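Local atomic coordinates of SufE-like protein, chloroplastic (Arabidopsis thaliana, PDB entry 4PUI), a protein that activates the chloroplast cysteine desulfurase NFS2 and takes part in mitochondrial cysteine desulfurization, supplying sulfur for iron-sulfur clusters, and is represented here by its BolA domain. Residues K16-V21 with H68-D73; M8-K13 with F50-V55. One frame throughout, in Å; residues are numbered along the deposited sequence.

Contact 1: residues K16-V21 with H68-D73; sequences KELDPV and HRLIYD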
ATOM      1  N   LYS A  16       9.052   6.192  -2.444  1.00 21.30           N
ATOM      2  CA  LYS A  16       9.614   6.908  -3.579  1.00 22.61           C
ATOM      3  C   LYS A  16       8.581   7.818  -4.239  1.00 22.74           C
ATOM      4  O   LYS A  16       8.882   8.960  -4.584  1.00 24.16           O
ATOM      5  CB  LYS A  16      10.168   5.926  -4.612  1.00 28.15           C
ATOM      6  CG  LYS A  16      10.898   6.619  -5.745  1.00 40.11           C
ATOM      7  CD  LYS A  16      10.356   6.213  -7.098  1.00 41.64           C
ATOM      8  CE  LYS A  16      11.160   5.076  -7.696  1.00 42.57           C
ATOM      9  NZ  LYS A  16      10.966   4.999  -9.170  1.00 47.77           N
ATOM     10  N   GLU A  17       7.361   7.323  -4.408  1.00 18.74           N
ATOM     11  CA  GLU A  17       6.361   8.089  -5.157  1.00 18.57           C
ATOM     12  C   GLU A  17       5.512   9.035  -4.316  1.00 19.68           C
ATOM     13  O   GLU A  17       5.063  10.067  -4.821  1.00 20.05           O
ATOM     14  CB  GLU A  17       5.453   7.171  -5.972  1.00 18.08           C
ATOM     15  CG  GLU A  17       6.181   6.467  -7.120  1.00 16.95           C
ATOM     16  CD  GLU A  17       6.763   7.430  -8.156  1.00 26.23           C
ATOM     17  OE1 GLU A  17       6.231   8.546  -8.318  1.00 20.37           O
ATOM     18  OE2 GLU A  17       7.758   7.069  -8.816  1.00 28.29           O
ATOM     19  N   LEU A  18       5.281   8.684  -3.057  1.00 17.72           N
ATOM     20  CA  LEU A  18       4.349   9.449  -2.237  1.00 17.62           C
ATOM     21  C   LEU A  18       4.990  10.241  -1.094  1.00 20.47           C
ATOM     22  O   LEU A  18       4.308  11.041  -0.471  1.00 19.23           O
ATOM     23  CB  LEU A  18       3.232   8.531  -1.697  1.00 16.98           C
ATOM     24  CG  LEU A  18       2.419   7.789  -2.762  1.00 19.02           C
ATOM     25  CD1 LEU A  18       1.472   6.774  -2.124  1.00 17.39           C
ATOM     26  CD2 LEU A  18       1.653   8.728  -3.695  1.00 20.21           C
ATOM     27  N   ASP A  19       6.279  10.018  -0.833  1.00 19.95           N
ATOM     28  CA  ASP A  19       7.004  10.625   0.294  1.00 19.00           C
ATOM     29  C   ASP A  19       6.130  10.739   1.558  1.00 18.56           C
ATOM     30  O   ASP A  19       5.972  11.826   2.106  1.00 20.04           O
ATOM     31  CB  ASP A  19       7.544  12.005  -0.105  1.00 22.34           C
ATOM     32  CG  ASP A  19       8.560  12.565   0.892  1.00 30.60           C
ATOM     33  OD1 ASP A  19       9.076  11.800   1.737  1.00 27.57           O
ATOM     34  OD2 ASP A  19       8.860  13.776   0.809  1.00 31.67           O
ATOM     35  N   PRO A  20       5.548   9.616   2.012  1.00 20.91           N
ATOM     36  CA  PRO A  20       4.533   9.716   3.068  1.00 19.30           C
ATOM     37  C   PRO A  20       5.141  10.125   4.402  1.00 21.58           C
ATOM     38  O   PRO A  20       6.257   9.717   4.736  1.00 22.73           O
ATOM     39  CB  PRO A  20       3.973   8.290   3.152  1.00 22.20           C
ATOM     40  CG  PRO A  20       5.103   7.421   2.689  1.00 28.21           C
ATOM     41  CD  PRO A  20       5.838   8.214   1.643  1.00 21.03           C
ATOM     42  N   VAL A  21       4.424  10.950   5.155  1.00 20.70           N
ATOM     43  CA  VAL A  21       4.865  11.253   6.511  1.00 21.81           C
ATOM     44  C   VAL A  21       4.722  10.047   7.437  1.00 22.22           C
ATOM     45  O   VAL A  21       5.506   9.877   8.376  1.00 22.49           O
ATOM     46  CB  VAL A  21       4.148  12.480   7.104  1.00 30.13           C
ATOM     47  CG1 VAL A  21       4.577  13.735   6.368  1.00 37.07           C
ATOM     48  CG2 VAL A  21       2.653  12.316   7.051  1.00 25.07           C
ATOM     49  N   HIS A  68      -7.550   5.051  -3.566  1.00 14.98           N
ATOM     50  CA  HIS A  68      -7.464   3.604  -3.698  1.00 14.62           C
ATOM     51  C   HIS A  68      -6.865   3.238  -5.045  1.00 16.02           C
ATOM     52  O   HIS A  68      -5.916   2.457  -5.125  1.00 15.85           O
ATOM     53  CB  HIS A  68      -8.876   3.028  -3.593  1.00 16.65           C
ATOM     54  CG  HIS A  68      -8.936   1.533  -3.632  1.00 19.90           C
ATOM     55  ND1 HIS A  68      -9.059   0.826  -4.809  1.00 21.55           N
ATOM     56  CD2 HIS A  68      -8.917   0.614  -2.638  1.00 19.18           C
ATOM     57  CE1 HIS A  68      -9.090  -0.468  -4.541  1.00 18.38           C
ATOM     58  NE2 HIS A  68      -9.006  -0.626  -3.233  1.00 20.57           N
ATOM     59  N   ARG A  69      -7.417   3.826  -6.099  1.00 15.25           N
ATOM     60  CA  ARG A  69      -7.016   3.473  -7.460  1.00 14.97           C
ATOM     61  C   ARG A  69      -5.607   3.948  -7.771  1.00 15.55           C
ATOM     62  O   ARG A  69      -4.898   3.314  -8.568  1.00 15.62           O
ATOM     63  CB  ARG A  69      -8.018   4.046  -8.467  1.00 18.08           C
ATOM     64  CG  ARG A  69      -9.337   3.304  -8.461  1.00 17.39           C
ATOM     65  CD  ARG A  69     -10.423   4.044  -9.218  1.00 20.13           C
ATOM     66  NE  ARG A  69     -11.676   3.294  -9.227  1.00 21.02           N
ATOM     67  CZ  ARG A  69     -12.842   3.804  -9.599  1.00 25.07           C
ATOM     68  NH1 ARG A  69     -12.922   5.065  -9.985  1.00 26.10           N
ATOM     69  NH2 ARG A  69     -13.932   3.049  -9.571  1.00 30.61           N
ATOM     70  N   LEU A  70      -5.214   5.067  -7.159  1.00 16.79           N
ATOM     71  CA  LEU A  70      -3.862   5.608  -7.291  1.00 16.98           C
ATOM     72  C   LEU A  70      -2.838   4.609  -6.770  1.00 18.45           C
ATOM     73  O   LEU A  70      -1.810   4.353  -7.410  1.00 17.66           O
ATOM     74  CB  LEU A  70      -3.757   6.927  -6.503  1.00 19.28           C
ATOM     75  CG  LEU A  70      -2.467   7.758  -6.469  1.00 26.29           C
ATOM     76  CD1 LEU A  70      -2.812   9.176  -6.076  1.00 25.64           C
ATOM     77  CD2 LEU A  70      -1.423   7.245  -5.500  1.00 23.95           C
ATOM     78  N   ILE A  71      -3.123   4.053  -5.598  1.00 15.98           N
ATOM     79  CA  ILE A  71      -2.240   3.073  -4.981  1.00 16.01           C
ATOM     80  C   ILE A  71      -2.196   1.783  -5.808  1.00 16.26           C
ATOM     81  O   ILE A  71      -1.127   1.207  -6.027  1.00 17.15           O
ATOM     82  CB  ILE A  71      -2.682   2.768  -3.542  1.00 17.47           C
ATOM     83  CG1 ILE A  71      -2.602   4.032  -2.681  1.00 19.59           C
ATOM     84  CG2 ILE A  71      -1.833   1.645  -2.942  1.00 18.46           C
ATOM     85  CD1 ILE A  71      -1.238   4.615  -2.639  1.00 21.04           C
ATOM     86  N   TYR A  72      -3.358   1.342  -6.274  1.00 15.94           N
ATOM     87  CA  TYR A  72      -3.420   0.155  -7.113  1.00 16.79           C
ATOM     88  C   TYR A  72      -2.579   0.370  -8.377  1.00 18.02           C
ATOM     89  O   TYR A  72      -1.850  -0.527  -8.813  1.00 17.31           O
ATOM     90  CB  TYR A  72      -4.869  -0.175  -7.472  1.00 21.13           C
ATOM     91  CG  TYR A  72      -5.443  -1.299  -6.643  1.00 22.70           C
ATOM     92  CD1 TYR A  72      -5.539  -1.202  -5.257  1.00 22.41           C
ATOM     93  CD2 TYR A  72      -5.856  -2.471  -7.250  1.00 25.83           C
ATOM     94  CE1 TYR A  72      -6.056  -2.252  -4.507  1.00 26.88           C
ATOM     95  CE2 TYR A  72      -6.368  -3.508  -6.519  1.00 31.27           C
ATOM     96  CZ  TYR A  72      -6.463  -3.399  -5.156  1.00 27.64           C
ATOM     97  OH  TYR A  72      -6.978  -4.464  -4.461  1.00 34.32           O
ATOM     98  N   ASP A  73      -2.651   1.567  -8.949  1.00 15.73           N
ATOM     99  CA  ASP A  73      -1.868   1.857 -10.153  1.00 17.32           C
ATOM    100  C   ASP A  73      -0.367   1.787  -9.880  1.00 19.74           C
ATOM    101  O   ASP A  73       0.402   1.242 -10.679  1.00 19.16           O
ATOM    102  CB  ASP A  73      -2.250   3.232 -10.712  1.00 19.57           C
ATOM    103  CG  ASP A  73      -1.328   3.689 -11.826  1.00 25.96           C
ATOM    104  OD1 ASP A  73      -1.365   3.079 -12.901  1.00 24.58           O
ATOM    105  OD2 ASP A  73      -0.569   4.667 -11.631  1.00 27.44           O
TER
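Leu-70 and Ile-71 both reach Leu-18, and all three side chains are apolar. Leu-18 lies in the last turn of helix 5-18, and its two partners are consecutive residues of helix 64-74. No hydrogen bond joins the segments. The meeting is made by methyl groups at the ends of the side chains.

Leu-70 comes first. Its CA-CB bond points toward Leu-18, and CG lies opposite the backbone N (chi1 -179°). This sends CD2 out across the gap, where it meets Leu-18 CD2 at 3.9 Å. The two leucine side chains run alongside each other, pointing in opposite directions.

Ile-71 follows, with its CA-CB bond turned to one side of the other segment. The contact is therefore left to the end of its longer branch. CG1 is placed beside the backbone N (chi1 -62°), and CD1 arrives 3.5 Å from Leu-18 CD1. That is a tight approach for two methyl carbons. The side chains cross at a slant. The backbones stay well apart, with Leu-18 CA 9.6 Å from Ile-71 CA. Leu-18 thus spreads its fork over two partners, CD2 to Leu-70 and CD1 to Ile-71.

The chain turns just beyond this point. Asp-19 leaves the helical conformation with a positive phi of 37°, just after Leu-18, the last residue of the helix.

Within the BolA domain, the contact joins the C-terminal end of helix 5-18 to the middle of helix 64-74. Leu-18 also packs on Phe-59 and Leu-74, and its carbonyl oxygen is hydrogen-bonded to Ser-56 OG. On the sheet side, Ile-71 packs on Leu-52 and Ile-54 of strand 49-55 and on Ile-88 of strand 85-91.

Contact 2: residues M8-K13 with F50-V55; sequences MRIREK and FNLRIV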
ATOM      1  N   MET A   8       8.928  -5.346   0.952  1.00 18.97           N
ATOM      2  CA  MET A   8       9.984  -4.344   0.862  1.00 21.46           C
ATOM      3  C   MET A   8       9.845  -3.514  -0.411  1.00 20.89           C
ATOM      4  O   MET A   8      10.010  -2.287  -0.383  1.00 20.72           O
ATOM      5  CB  MET A   8      11.368  -4.999   0.950  1.00 28.05           C
ATOM      6  CG  MET A   8      11.675  -5.575   2.315  1.00 30.68           C
ATOM      7  SD  MET A   8      11.467  -4.329   3.621  1.00 49.46           S
ATOM      8  CE  MET A   8      12.967  -3.370   3.442  1.00 56.64           C
ATOM      9  N   ARG A   9       9.530  -4.174  -1.526  1.00 17.69           N
ATOM     10  CA  ARG A   9       9.299  -3.447  -2.773  1.00 16.04           C
ATOM     11  C   ARG A   9       8.116  -2.487  -2.676  1.00 19.31           C
ATOM     12  O   ARG A   9       8.184  -1.367  -3.199  1.00 17.35           O
ATOM     13  CB  ARG A   9       9.064  -4.405  -3.951  1.00 16.98           C
ATOM     14  CG  ARG A   9      10.285  -5.138  -4.404  1.00 19.24           C
ATOM     15  CD  ARG A   9      10.053  -5.804  -5.764  1.00 20.64           C
ATOM     16  NE  ARG A   9       8.905  -6.703  -5.773  1.00 19.34           N
ATOM     17  CZ  ARG A   9       8.979  -8.010  -5.548  1.00 18.84           C
ATOM     18  NH1 ARG A   9      10.144  -8.566  -5.280  1.00 22.32           N
ATOM     19  NH2 ARG A   9       7.886  -8.762  -5.582  1.00 19.71           N
ATOM     20  N   ILE A  10       7.036  -2.936  -2.030  1.00 17.11           N
ATOM     21  CA  ILE A  10       5.840  -2.110  -1.859  1.00 15.60           C
ATOM     22  C   ILE A  10       6.187  -0.880  -1.028  1.00 15.45           C
ATOM     23  O   ILE A  10       5.856   0.242  -1.407  1.00 17.09           O
ATOM     24  CB  ILE A  10       4.691  -2.909  -1.195  1.00 19.55           C
ATOM     25  CG1 ILE A  10       4.098  -3.927  -2.179  1.00 19.02           C
ATOM     26  CG2 ILE A  10       3.588  -1.977  -0.677  1.00 18.25           C
ATOM     27  CD1 ILE A  10       3.097  -4.872  -1.510  1.00 18.93           C
ATOM     28  N   ARG A  11       6.883  -1.086   0.080  1.00 17.92           N
ATOM     29  CA  ARG A  11       7.286   0.033   0.930  1.00 19.33           C
ATOM     30  C   ARG A  11       8.170   1.016   0.154  1.00 20.52           C
ATOM     31  O   ARG A  11       7.976   2.223   0.220  1.00 19.82           O
ATOM     32  CB  ARG A  11       8.013  -0.469   2.177  1.00 22.51           C
ATOM     33  CG  ARG A  11       8.656   0.647   2.986  1.00 28.72           C
ATOM     34  CD  ARG A  11       9.105   0.175   4.359  1.00 31.55           C
ATOM     35  NE  ARG A  11       8.028   0.242   5.336  1.00 36.03           N
ATOM     36  CZ  ARG A  11       7.641   1.360   5.952  1.00 40.79           C
ATOM     37  NH1 ARG A  11       8.236   2.524   5.690  1.00 38.82           N
ATOM     38  NH2 ARG A  11       6.652   1.317   6.834  1.00 36.61           N
ATOM     39  N   GLU A  12       9.134   0.501  -0.596  1.00 17.70           N
ATOM     40  CA  GLU A  12      10.043   1.394  -1.317  1.00 21.35           C
ATOM     41  C   GLU A  12       9.326   2.193  -2.413  1.00 19.16           C
ATOM     42  O   GLU A  12       9.626   3.378  -2.630  1.00 19.07           O
ATOM     43  CB  GLU A  12      11.230   0.612  -1.889  1.00 29.01           C
ATOM     44  CG  GLU A  12      12.286   0.305  -0.841  1.00 36.51           C
ATOM     45  CD  GLU A  12      13.315  -0.703  -1.311  1.00 46.13           C
ATOM     46  OE1 GLU A  12      13.648  -0.692  -2.515  1.00 47.62           O
ATOM     47  OE2 GLU A  12      13.789  -1.503  -0.471  1.00 47.28           O
ATOM     48  N   LYS A  13       8.393   1.546  -3.098  1.00 19.06           N
ATOM     49  CA  LYS A  13       7.639   2.199  -4.167  1.00 19.93           C
ATOM     50  C   LYS A  13       6.789   3.338  -3.595  1.00 18.49           C
ATOM     51  O   LYS A  13       6.748   4.434  -4.149  1.00 17.61           O
ATOM     52  CB  LYS A  13       6.757   1.188  -4.895  1.00 18.92           C
ATOM     53  CG  LYS A  13       5.891   1.767  -6.025  1.00 21.84           C
ATOM     54  CD  LYS A  13       6.734   2.260  -7.188  1.00 25.53           C
ATOM     55  CE  LYS A  13       5.869   2.761  -8.335  1.00 29.82           C
ATOM     56  NZ  LYS A  13       5.677   1.744  -9.409  1.00 32.65           N
ATOM     57  N   PHE A  50      -1.697  -7.599   1.912  1.00 25.16           N
ATOM     58  CA  PHE A  50      -1.114  -6.580   2.774  1.00 22.58           C
ATOM     59  C   PHE A  50      -2.161  -5.569   3.204  1.00 20.99           C
ATOM     60  O   PHE A  50      -3.107  -5.295   2.467  1.00 23.18           O
ATOM     61  CB  PHE A  50       0.011  -5.826   2.067  1.00 19.11           C
ATOM     62  CG  PHE A  50       1.225  -6.666   1.786  1.00 18.81           C
ATOM     63  CD1 PHE A  50       1.272  -7.503   0.683  1.00 20.48           C
ATOM     64  CD2 PHE A  50       2.325  -6.611   2.636  1.00 19.74           C
ATOM     65  CE1 PHE A  50       2.401  -8.287   0.433  1.00 20.31           C
ATOM     66  CE2 PHE A  50       3.455  -7.375   2.393  1.00 19.76           C
ATOM     67  CZ  PHE A  50       3.494  -8.220   1.282  1.00 19.43           C
ATOM     68  N   ASN A  51      -1.983  -5.034   4.409  1.00 21.85           N
ATOM     69  CA  ASN A  51      -2.699  -3.843   4.838  1.00 22.97           C
ATOM     70  C   ASN A  51      -1.753  -2.668   4.694  1.00 20.15           C
ATOM     71  O   ASN A  51      -0.614  -2.733   5.153  1.00 22.38           O
ATOM     72  CB  ASN A  51      -3.147  -3.942   6.307  1.00 26.04           C
ATOM     73  CG  ASN A  51      -4.175  -5.044   6.546  1.00 26.19           C
ATOM     74  OD1 ASN A  51      -4.959  -5.375   5.659  1.00 27.52           O
ATOM     75  ND2 ASN A  51      -4.176  -5.606   7.752  1.00 28.86           N
ATOM     76  N   LEU A  52      -2.222  -1.595   4.060  1.00 18.96           N
ATOM     77  CA  LEU A  52      -1.426  -0.378   3.905  1.00 16.74           C
ATOM     78  C   LEU A  52      -2.093   0.794   4.632  1.00 18.63           C
ATOM     79  O   LEU A  52      -3.294   1.012   4.484  1.00 19.46           O
ATOM     80  CB  LEU A  52      -1.324  -0.007   2.436  1.00 16.02           C
ATOM     81  CG  LEU A  52      -0.781  -1.058   1.476  1.00 17.72           C
ATOM     82  CD1 LEU A  52      -0.739  -0.520   0.049  1.00 18.44           C
ATOM     83  CD2 LEU A  52       0.605  -1.499   1.910  1.00 18.67           C
ATOM     84  N   ARG A  53      -1.314   1.542   5.411  1.00 18.76           N
ATOM     85  CA  ARG A  53      -1.791   2.811   5.947  1.00 17.89           C
ATOM     86  C   ARG A  53      -0.815   3.881   5.495  1.00 17.17           C
ATOM     87  O   ARG A  53       0.372   3.820   5.814  1.00 18.13           O
ATOM     88  CB  ARG A  53      -1.886   2.792   7.472  1.00 16.92           C
ATOM     89  CG  ARG A  53      -2.437   4.107   8.061  1.00 18.03           C
ATOM     90  CD  ARG A  53      -2.394   4.081   9.576  1.00 19.47           C
ATOM     91  NE  ARG A  53      -2.966   5.272  10.204  1.00 22.33           N
ATOM     92  CZ  ARG A  53      -2.275   6.374  10.465  1.00 23.25           C
ATOM     93  NH1 ARG A  53      -1.002   6.443  10.121  1.00 20.31           N
ATOM     94  NH2 ARG A  53      -2.857   7.411  11.069  1.00 22.93           N
ATOM     95  N   ILE A  54      -1.312   4.838   4.718  1.00 16.07           N
ATOM     96  CA  ILE A  54      -0.454   5.850   4.112  1.00 16.64           C
ATOM     97  C   ILE A  54      -0.979   7.228   4.425  1.00 15.63           C
ATOM     98  O   ILE A  54      -2.125   7.530   4.117  1.00 17.58           O
ATOM     99  CB  ILE A  54      -0.434   5.702   2.583  1.00 15.86           C
ATOM    100  CG1 ILE A  54      -0.273   4.230   2.213  1.00 17.50           C
ATOM    101  CG2 ILE A  54       0.668   6.594   1.935  1.00 16.75           C
ATOM    102  CD1 ILE A  54      -0.501   3.940   0.734  1.00 19.88           C
ATOM    103  N   VAL A  55      -0.126   8.065   5.010  1.00 18.11           N
ATOM    104  CA  VAL A  55      -0.455   9.477   5.197  1.00 19.04           C
ATOM    105  C   VAL A  55       0.450  10.306   4.281  1.00 16.64           C
ATOM    106  O   VAL A  55       1.669  10.338   4.464  1.00 17.58           O
ATOM    107  CB  VAL A  55      -0.294   9.922   6.661  1.00 22.07           C
ATOM    108  CG1 VAL A  55      -0.770  11.359   6.817  1.00 19.81           C
ATOM    109  CG2 VAL A  55      -1.084   8.995   7.593  1.00 22.07           C
TER
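Ile-10 of helix 5-18 faces Phe-50 and Leu-52, alternate residues on one side of strand 49-55, with its CA 9.5 Å from Phe-50 CA and 9.4 Å from Leu-52 CA. This is helix-on-sheet packing in the alpha-beta-beta-alpha-beta fold of the BolA domain. The N-terminal helix covers the central strand of a three-stranded mixed sheet. No hydrogen bond crosses the interface. All three touching residues are buried, and all three CA-CB bonds point toward the opposite segment.

Ile-10 divides its work between two branches. The longer one, through CG1, serves Phe-50. It is extended at its end (chi2 172°), which carries CD1 over one face of the ring. This is a CH-pi contact. CD1 lies 4.0 Å from the ring centroid, 18° off the ring normal. The shorter branch, CG2, serves Leu-52, whose side chain runs at about a right angle to that of Ile-10.

Two side chains of the helix have polar partners. Arg-9 NE forms a salt bridge with Glu-78 OE2, and Lys-13 NZ is hydrogen-bonded to the carbonyl oxygen of Leu-74, at the end of helix 64-74. In the sheet, Phe-50 and Leu-52 share backbone hydrogen bonds with strand 85-91.

The methyl group above Phe-50 is not centred on the ring. Ile-10 CD1 is shifted toward one rim, 3.9 Å from Phe-50 CD1, while Ile-10 CG2 meets Leu-52 CD2 at 4.0 Å.

Helix 5-18 begins near the N terminus and takes part in both contacts. Residues 8-13 belong to contact 2; its last residues and the turn after them, 16-21, belong to contact 1. Contact 2 closes a loop through strand 22-27 when the chain returns as strand 49-55. Contact 1 closes later, once the chain has passed on into helix 64-74. The two loops cross, because their segments alternate along the chain. The contacts also touch directly. Ile-71 CD1 lies 3.5 Å from Ile-54 CD1, and Ile-71 CG2 lies 3.9 Å from Leu-52 CD1. Together they tie two helices and the central strand into one apolar core.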